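PDB 4OVK: periplasmic binding protein from Veillonella parvula, which probably captures a solute in the periplasm and delivers it to an ABC transporter for uptake into the cell. Local coordinates for residues Y269-G274 against P286-W291; I305-L310 against L322-I327. All coordinates share one frame; numbering follows the deposited sequence.

How the interactions relate
Interactions 1 and 2 are neighbours in one packed region, about 12 Å apart between centres, linked through the consecutive helices 285-296 and 306-318. The first sets a strand end and its loop on a helix; the second joins two helix starts. Interaction 1 is the deeper: every touching residue is buried, and the partners are an indole, a proline ring and apolar chains, with no hydrogen bond between the segments. Interaction 2 lies farther out and is mixed, a leucine-isoleucine core bordered by an arginine-aspartate salt bridge and a water. The seam between them repeats both chemistries, since W291 CB packs 3.7 Å from L306 CD2 while K290 NZ and D309 OD2 form a salt bridge.

Interaction 1: Y269-G274 against P286-W291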
ATOM      1  N   TYR A 269       1.984 -17.955  -2.193  1.00 13.64           N
ATOM      2  CA  TYR A 269       2.473 -17.056  -1.153  1.00 13.54           C
ATOM      3  C   TYR A 269       1.470 -15.963  -0.824  1.00 13.60           C
ATOM      4  O   TYR A 269       0.979 -15.286  -1.730  1.00 13.61           O
ATOM      5  CB  TYR A 269       3.742 -16.377  -1.626  1.00 14.28           C
ATOM      6  CG  TYR A 269       4.848 -17.328  -2.037  1.00 14.54           C
ATOM      7  CD1 TYR A 269       5.564 -18.036  -1.091  1.00 17.06           C
ATOM      8  CD2 TYR A 269       5.170 -17.511  -3.380  1.00 14.50           C
ATOM      9  CE1 TYR A 269       6.593 -18.900  -1.473  1.00 18.58           C
ATOM     10  CE2 TYR A 269       6.189 -18.352  -3.766  1.00 16.80           C
ATOM     11  CZ  TYR A 269       6.896 -19.054  -2.808  1.00 18.57           C
ATOM     12  OH  TYR A 269       7.921 -19.903  -3.201  1.00 18.77           O
ATOM     13  N   LYS A 270       1.204 -15.769   0.467  1.00 12.71           N
ATOM     14  CA  LYS A 270       0.429 -14.610   0.929  1.00 12.44           C
ATOM     15  C   LYS A 270       1.265 -13.322   0.927  1.00 11.51           C
ATOM     16  O   LYS A 270       2.351 -13.254   1.527  1.00 11.13           O
ATOM     17  CB  LYS A 270      -0.106 -14.876   2.329  1.00 11.54           C
ATOM     18  CG  LYS A 270      -1.022 -13.807   2.917  1.00 12.78           C
ATOM     19  CD  LYS A 270      -2.383 -13.807   2.258  1.00 13.26           C
ATOM     20  CE  LYS A 270      -3.434 -13.200   3.164  1.00 12.96           C
ATOM     21  NZ  LYS A 270      -4.746 -13.082   2.491  1.00 15.30           N
ATOM     22  N   ALA A 271       0.757 -12.286   0.273  1.00 10.74           N
ATOM     23  CA  ALA A 271       1.478 -11.018   0.227  1.00 11.69           C
ATOM     24  C   ALA A 271       1.689 -10.463   1.634  1.00 12.55           C
ATOM     25  O   ALA A 271       0.790 -10.538   2.476  1.00 13.70           O
ATOM     26  CB  ALA A 271       0.728 -10.000  -0.607  1.00 13.39           C
ATOM     27  N   PRO A 272       2.861  -9.883   1.887  1.00 12.16           N
ATOM     28  CA  PRO A 272       3.075  -9.226   3.175  1.00 13.40           C
ATOM     29  C   PRO A 272       2.192  -7.999   3.389  1.00 14.23           C
ATOM     30  O   PRO A 272       1.613  -7.442   2.435  1.00 16.61           O
ATOM     31  CB  PRO A 272       4.539  -8.797   3.118  1.00 14.05           C
ATOM     32  CG  PRO A 272       5.138  -9.591   2.034  1.00 15.23           C
ATOM     33  CD  PRO A 272       4.054  -9.797   1.032  1.00 13.81           C
HETATM   34  N   MSE A 273       2.095  -7.600   4.646  1.00 13.35           N
HETATM   35  CA  MSE A 273       1.433  -6.360   5.025  1.00 15.15           C
HETATM   36  C   MSE A 273       2.179  -5.731   6.171  1.00 12.74           C
HETATM   37  O   MSE A 273       2.371  -6.354   7.203  1.00 14.07           O
HETATM   38  CB  MSE A 273      -0.002  -6.679   5.400  1.00 19.01           C
HETATM   39  CG  MSE A 273      -0.651  -5.474   6.067  1.00 24.47           C
HETATM   40 SE   MSE A 273      -2.576  -5.768   6.027  0.75 34.84          SE
HETATM   41  CE  MSE A 273      -2.640  -6.610   7.795  1.00 32.49           C
ATOM     42  N   GLY A 274       2.594  -4.482   5.983  1.00 12.48           N
ATOM     43  CA  GLY A 274       3.252  -3.705   7.002  1.00 11.72           C
ATOM     44  C   GLY A 274       2.226  -2.769   7.609  1.00 11.14           C
ATOM     45  O   GLY A 274       1.220  -3.230   8.138  1.00 11.87           O
ATOM     46  N   PRO A 286       8.625   0.038  -1.783  1.00 12.97           N
ATOM     47  CA  PRO A 286       9.954  -0.522  -2.093  1.00 13.33           C
ATOM     48  C   PRO A 286      10.269  -1.849  -1.382  1.00 13.03           C
ATOM     49  O   PRO A 286      11.019  -2.678  -1.925  1.00 12.59           O
ATOM     50  CB  PRO A 286      10.912   0.581  -1.630  1.00 14.26           C
ATOM     51  CG  PRO A 286      10.137   1.821  -1.786  1.00 16.02           C
ATOM     52  CD  PRO A 286       8.720   1.467  -1.408  1.00 14.23           C
ATOM     53  N   LEU A 287       9.716  -2.047  -0.188  1.00 11.74           N
ATOM     54  CA  LEU A 287       9.903  -3.305   0.544  1.00 11.51           C
ATOM     55  C   LEU A 287       9.118  -4.448  -0.117  1.00 11.71           C
ATOM     56  O   LEU A 287       9.595  -5.588  -0.213  1.00 13.42           O
ATOM     57  CB  LEU A 287       9.513  -3.142   2.015  1.00 10.34           C
ATOM     58  CG  LEU A 287      10.377  -2.117   2.755  1.00 12.12           C
ATOM     59  CD1 LEU A 287       9.721  -1.713   4.051  1.00 13.92           C
ATOM     60  CD2 LEU A 287      11.808  -2.624   3.007  1.00 13.10           C
HETATM   61  N   MSE A 288       7.928  -4.133  -0.614  1.00 11.63           N
HETATM   62  CA  MSE A 288       7.145  -5.099  -1.378  1.00 10.96           C
HETATM   63  C   MSE A 288       7.880  -5.519  -2.633  1.00 10.87           C
HETATM   64  O   MSE A 288       7.897  -6.694  -2.974  1.00 13.77           O
HETATM   65  CB  MSE A 288       5.794  -4.497  -1.722  1.00 12.39           C
HETATM   66  CG  MSE A 288       4.977  -5.372  -2.663  1.00 13.06           C
HETATM   67 SE   MSE A 288       4.638  -7.169  -1.928  1.00 16.72          SE
HETATM   68  CE  MSE A 288       2.925  -7.481  -2.840  1.00 19.55           C
HETATM   69  N   MSE A 289       8.514  -4.571  -3.317  1.00 12.39           N
HETATM   70  CA  MSE A 289       9.256  -4.878  -4.546  1.00 13.19           C
HETATM   71  C   MSE A 289      10.423  -5.807  -4.245  1.00 13.47           C
HETATM   72  O   MSE A 289      10.718  -6.754  -4.995  1.00 13.24           O
HETATM   73  CB  MSE A 289       9.758  -3.585  -5.183  1.00 16.84           C
HETATM   74  CG  MSE A 289       8.594  -2.743  -5.641  1.00 24.29           C
HETATM   75 SE   MSE A 289       7.966  -3.410  -7.366  0.75 39.72          SE
HETATM   76  CE  MSE A 289       8.027  -1.590  -8.122  1.00 46.81           C
ATOM     77  N   LYS A 290      11.064  -5.574  -3.112  1.00 12.23           N
ATOM     78  CA  LYS A 290      12.160  -6.426  -2.674  1.00 12.91           C
ATOM     79  C   LYS A 290      11.723  -7.853  -2.342  1.00 13.21           C
ATOM     80  O   LYS A 290      12.410  -8.805  -2.720  1.00 14.31           O
ATOM     81  CB  LYS A 290      12.913  -5.785  -1.523  1.00 14.27           C
ATOM     82  CG  LYS A 290      13.866  -4.711  -2.031  1.00 16.77           C
ATOM     83  CD  LYS A 290      14.641  -4.010  -0.940  1.00 22.85           C
ATOM     84  CE  LYS A 290      15.834  -3.301  -1.576  1.00 26.35           C
ATOM     85  NZ  LYS A 290      16.701  -2.577  -0.609  1.00 27.58           N
ATOM     86  N   TRP A 291      10.569  -7.998  -1.700  1.00 11.16           N
ATOM     87  CA  TRP A 291       9.993  -9.308  -1.423  1.00 10.87           C
ATOM     88  C   TRP A 291       9.711 -10.054  -2.735  1.00 12.19           C
ATOM     89  O   TRP A 291      10.133 -11.207  -2.896  1.00 13.95           O
ATOM     90  CB  TRP A 291       8.734  -9.159  -0.571  1.00 11.01           C
ATOM     91  CG  TRP A 291       8.065 -10.418  -0.194  1.00 10.89           C
ATOM     92  CD1 TRP A 291       8.439 -11.280   0.800  1.00 12.05           C
ATOM     93  CD2 TRP A 291       6.888 -10.970  -0.785  1.00 11.41           C
ATOM     94  NE1 TRP A 291       7.572 -12.341   0.852  1.00 13.31           N
ATOM     95  CE2 TRP A 291       6.602 -12.165  -0.104  1.00 12.45           C
ATOM     96  CE3 TRP A 291       6.042 -10.568  -1.822  1.00 12.62           C
ATOM     97  CZ2 TRP A 291       5.511 -12.960  -0.433  1.00 13.21           C
ATOM     98  CZ3 TRP A 291       4.969 -11.356  -2.150  1.00 13.88           C
ATOM     99  CH2 TRP A 291       4.695 -12.529  -1.443  1.00 14.53           C
TER
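W291 and P272 meet tip to tip, the indole of helix 285-296 lying against the proline two residues past the end of strand 268-270. From CB the tryptophan is carried outward with CG anti to the backbone N (chi1 -179°), and P272 CG lies 3.8 Å from that CG and 3.6 Å from CD2. Farther out, P272 CD sits over the six-membered ring, 3.4 Å from its centroid and only 5° off the normal, a well-centred CH-pi contact. At the far end of the ring, W291 CZ2 has K270 O at 3.7 Å, CH2 lies 4.0 Å from Y269 CB, and A271 CA comes close to the same CH2; all three approach obliquely. K270 O takes a hydrogen bond from N332 ND2, and its approach to the ring is a packing contact. Beside the indole, the chain of selenomethionine M288, bent at chi2, sets SE 4.0 Å from P272 CD; the terminal CE lies equally far from A271 CB. An alanine in place of W291 would probably leave P272 CD without its aromatic face and open a gap between the helix and the end of the strand. Without a hydrogen bond across the two segments, strand 268-270, outermost in its four-stranded parallel sheet, and the loop that leaves it are held on the helix by dispersion and CH-pi attraction, which depend on close fit of shape.

Interaction 2: I305-L310 against L322-I327; sequences ILRDDL and LTDSEI
R307 lays one face of its guanidinium over I327, whose CG2 stands 3.7 Å above the plane and is displaced toward the rim. The two side chains are set nearly perpendicular, and the methyl lies 3.8 Å from both CZ and NH1 of R307. The arginine leaves helix 306-318 extended through chi2, then kinks at chi3 (-51°), which turns NE off the line of the chain. At the guanidinium edge, NH1 forms a salt bridge with D324 OD1 at 3.3 Å, a rather long one in which the guanidinium and carboxylate planes stand 85° apart. A water near the guanidinium plane adds a second tie: it accepts from R307 NH2 and donates to D324 O, both at 2.8 Å. NH2 also forms a salt bridge with the C-terminal carboxylate of F341, so the positive charge probably has two carboxylates, of D324 and of the chain end, to balance it.

Next to this polar border the contact is apolar. L310 CG meets L322 CD1 at 3.7 Å where the leucines cross, while L310 and I327 run alongside each other in opposite senses, CD2 of the leucine 4.1 Å from CG2 of the isoleucine. The facing helix starts with a capping box: E326 N donates to T323 OG1, and T323 N returns a nearly straight bond to E326 OE1. Helix 324-331, which follows helix 306-318 after a short link, packs its first turn against the start of that helix; L310 also touches I330 and L331 farther along helix 324-331, and L287 of helix 285-296.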
ATOM      1  N   ILE A 305      19.287  -7.953   1.945  1.00 15.89           N
ATOM      2  CA  ILE A 305      18.601  -8.817   2.903  1.00 16.53           C
ATOM      3  C   ILE A 305      17.338  -8.083   3.342  1.00 14.62           C
ATOM      4  O   ILE A 305      17.408  -7.043   4.012  1.00 15.80           O
ATOM      5  CB  ILE A 305      19.493  -9.121   4.118  1.00 18.15           C
ATOM      6  CG1 ILE A 305      20.803  -9.799   3.670  1.00 22.09           C
ATOM      7  CG2 ILE A 305      18.754  -9.989   5.123  1.00 19.61           C
ATOM      8  CD1 ILE A 305      21.837  -9.878   4.769  1.00 24.03           C
ATOM      9  N   LEU A 306      16.191  -8.620   2.948  1.00 14.92           N
ATOM     10  CA  LEU A 306      14.908  -7.946   3.124  1.00 13.96           C
ATOM     11  C   LEU A 306      14.638  -7.642   4.599  1.00 13.78           C
ATOM     12  O   LEU A 306      14.201  -6.547   4.935  1.00 13.08           O
ATOM     13  CB  LEU A 306      13.788  -8.800   2.540  1.00 13.71           C
ATOM     14  CG  LEU A 306      12.373  -8.223   2.714  1.00 14.63           C
ATOM     15  CD1 LEU A 306      12.270  -6.806   2.156  1.00 16.62           C
ATOM     16  CD2 LEU A 306      11.338  -9.143   2.079  1.00 16.77           C
ATOM     17  N   ARG A 307      14.908  -8.608   5.477  1.00 14.93           N
ATOM     18  CA  ARG A 307      14.685  -8.429   6.911  1.00 16.42           C
ATOM     19  C   ARG A 307      15.449  -7.212   7.453  1.00 15.41           C
ATOM     20  O   ARG A 307      14.928  -6.465   8.272  1.00 15.57           O
ATOM     21  CB  ARG A 307      15.091  -9.714   7.648  1.00 22.39           C
ATOM     22  CG  ARG A 307      15.389  -9.603   9.125  1.00 26.99           C
ATOM     23  CD  ARG A 307      15.758 -10.963   9.708  1.00 30.95           C
ATOM     24  NE  ARG A 307      14.777 -11.996   9.370  1.00 30.72           N
ATOM     25  CZ  ARG A 307      13.790 -12.416  10.162  1.00 27.96           C
ATOM     26  NH1 ARG A 307      13.625 -11.921  11.381  1.00 32.55           N
ATOM     27  NH2 ARG A 307      12.963 -13.361   9.732  1.00 32.86           N
ATOM     28  N   ASP A 308      16.700  -7.047   7.025  1.00 15.07           N
ATOM     29  CA  ASP A 308      17.512  -5.908   7.447  1.00 15.89           C
ATOM     30  C   ASP A 308      16.946  -4.599   6.919  1.00 14.20           C
ATOM     31  O   ASP A 308      16.923  -3.601   7.626  1.00 15.27           O
ATOM     32  CB  ASP A 308      18.967  -6.052   6.979  1.00 17.10           C
ATOM     33  CG  ASP A 308      19.675  -7.225   7.611  1.00 21.39           C
ATOM     34  OD1 ASP A 308      19.185  -7.758   8.622  1.00 24.97           O
ATOM     35  OD2 ASP A 308      20.747  -7.621   7.098  1.00 26.34           O
ATOM     36  N   ASP A 309      16.512  -4.598   5.669  1.00 13.01           N
ATOM     37  CA  ASP A 309      15.992  -3.388   5.055  1.00 12.43           C
ATOM     38  C   ASP A 309      14.666  -2.997   5.722  1.00 11.24           C
ATOM     39  O   ASP A 309      14.403  -1.813   5.928  1.00 10.51           O
ATOM     40  CB  ASP A 309      15.779  -3.572   3.555  1.00 13.61           C
ATOM     41  CG  ASP A 309      17.074  -3.800   2.799  1.00 17.35           C
ATOM     42  OD1 ASP A 309      18.189  -3.629   3.367  1.00 19.00           O
ATOM     43  OD2 ASP A 309      16.967  -4.166   1.609  1.00 22.99           O
ATOM     44  N   LEU A 310      13.848  -3.996   6.069  1.00 11.02           N
ATOM     45  CA  LEU A 310      12.596  -3.750   6.796  1.00 10.30           C
ATOM     46  C   LEU A 310      12.900  -3.143   8.175  1.00 11.22           C
ATOM     47  O   LEU A 310      12.303  -2.137   8.545  1.00 11.95           O
ATOM     48  CB  LEU A 310      11.813  -5.063   6.920  1.00 11.23           C
ATOM     49  CG  LEU A 310      10.492  -5.054   7.666  1.00 11.91           C
ATOM     50  CD1 LEU A 310       9.472  -4.184   6.948  1.00 12.29           C
ATOM     51  CD2 LEU A 310       9.945  -6.450   7.857  1.00 13.99           C
ATOM     52  N   LEU A 322      11.602  -3.464  15.207  1.00 10.46           N
ATOM     53  CA  LEU A 322      10.869  -4.713  15.030  1.00 11.79           C
ATOM     54  C   LEU A 322      11.553  -5.924  15.669  1.00 13.91           C
ATOM     55  O   LEU A 322      12.768  -6.112  15.526  1.00 14.20           O
ATOM     56  CB  LEU A 322      10.679  -4.974  13.551  1.00 11.74           C
ATOM     57  CG  LEU A 322       9.753  -4.046  12.755  1.00 11.65           C
ATOM     58  CD1 LEU A 322       9.924  -4.258  11.262  1.00 11.66           C
ATOM     59  CD2 LEU A 322       8.300  -4.211  13.182  1.00 10.12           C
ATOM     60  N   THR A 323      10.769  -6.747  16.359  1.00 14.13           N
ATOM     61  CA  THR A 323      11.248  -8.047  16.841  1.00 16.02           C
ATOM     62  C   THR A 323      11.158  -9.061  15.712  1.00 16.05           C
ATOM     63  O   THR A 323      10.484  -8.841  14.704  1.00 12.69           O
ATOM     64  CB  THR A 323      10.383  -8.575  17.993  1.00 16.78           C
ATOM     65  OG1 THR A 323       9.050  -8.815  17.514  1.00 17.54           O
ATOM     66  CG2 THR A 323      10.339  -7.557  19.144  1.00 19.79           C
ATOM     67  N   ASP A 324      11.824 -10.197  15.897  1.00 19.60           N
ATOM     68  CA  ASP A 324      11.687 -11.307  14.955  1.00 19.83           C
ATOM     69  C   ASP A 324      10.245 -11.791  14.771  1.00 16.87           C
ATOM     70  O   ASP A 324       9.849 -12.092  13.649  1.00 16.98           O
ATOM     71  CB  ASP A 324      12.605 -12.456  15.359  1.00 25.37           C
ATOM     72  CG  ASP A 324      14.070 -12.115  15.157  1.00 32.63           C
ATOM     73  OD1 ASP A 324      14.351 -11.101  14.483  1.00 34.62           O
ATOM     74  OD2 ASP A 324      14.938 -12.859  15.660  1.00 41.99           O
ATOM     75  N   SER A 325       9.471 -11.855  15.854  0.50 18.18           N
ATOM     76  CA  SER A 325       8.059 -12.244  15.761  0.50 18.56           C
ATOM     77  C   SER A 325       7.272 -11.281  14.881  0.50 16.25           C
ATOM     78  O   SER A 325       6.488 -11.711  14.043  0.50 16.63           O
ATOM     79  CB  SER A 325       7.405 -12.308  17.143  0.50 20.98           C
ATOM     80  OG  SER A 325       7.994 -13.319  17.935  0.50 25.88           O
ATOM     81  N   GLU A 326       7.487  -9.979  15.075  1.00 14.52           N
ATOM     82  CA  GLU A 326       6.782  -8.965  14.287  1.00 12.80           C
ATOM     83  C   GLU A 326       7.162  -9.070  12.801  1.00 11.27           C
ATOM     84  O   GLU A 326       6.312  -8.945  11.929  1.00 11.78           O
ATOM     85  CB  GLU A 326       7.043  -7.554  14.839  1.00 13.26           C
ATOM     86  CG  GLU A 326       6.359  -7.292  16.185  1.00 13.74           C
ATOM     87  CD  GLU A 326       6.841  -6.025  16.876  1.00 15.54           C
ATOM     88  OE1 GLU A 326       8.040  -5.691  16.746  1.00 15.24           O
ATOM     89  OE2 GLU A 326       6.020  -5.373  17.577  1.00 16.03           O
ATOM     90  N   ILE A 327       8.433  -9.329  12.519  1.00 10.87           N
ATOM     91  CA  ILE A 327       8.876  -9.502  11.138  1.00 12.10           C
ATOM     92  C   ILE A 327       8.228 -10.744  10.519  1.00 11.09           C
ATOM     93  O   ILE A 327       7.813 -10.716   9.366  1.00 11.27           O
ATOM     94  CB  ILE A 327      10.416  -9.584  11.054  1.00 13.03           C
ATOM     95  CG1 ILE A 327      11.026  -8.237  11.469  1.00 15.62           C
ATOM     96  CG2 ILE A 327      10.871 -10.003   9.657  1.00 13.20           C
ATOM     97  CD1 ILE A 327      12.473  -8.328  11.881  1.00 18.40           C
TER
HETATM   98  O   HOH W   1      11.129 -13.724  11.750  1.00 40.67           O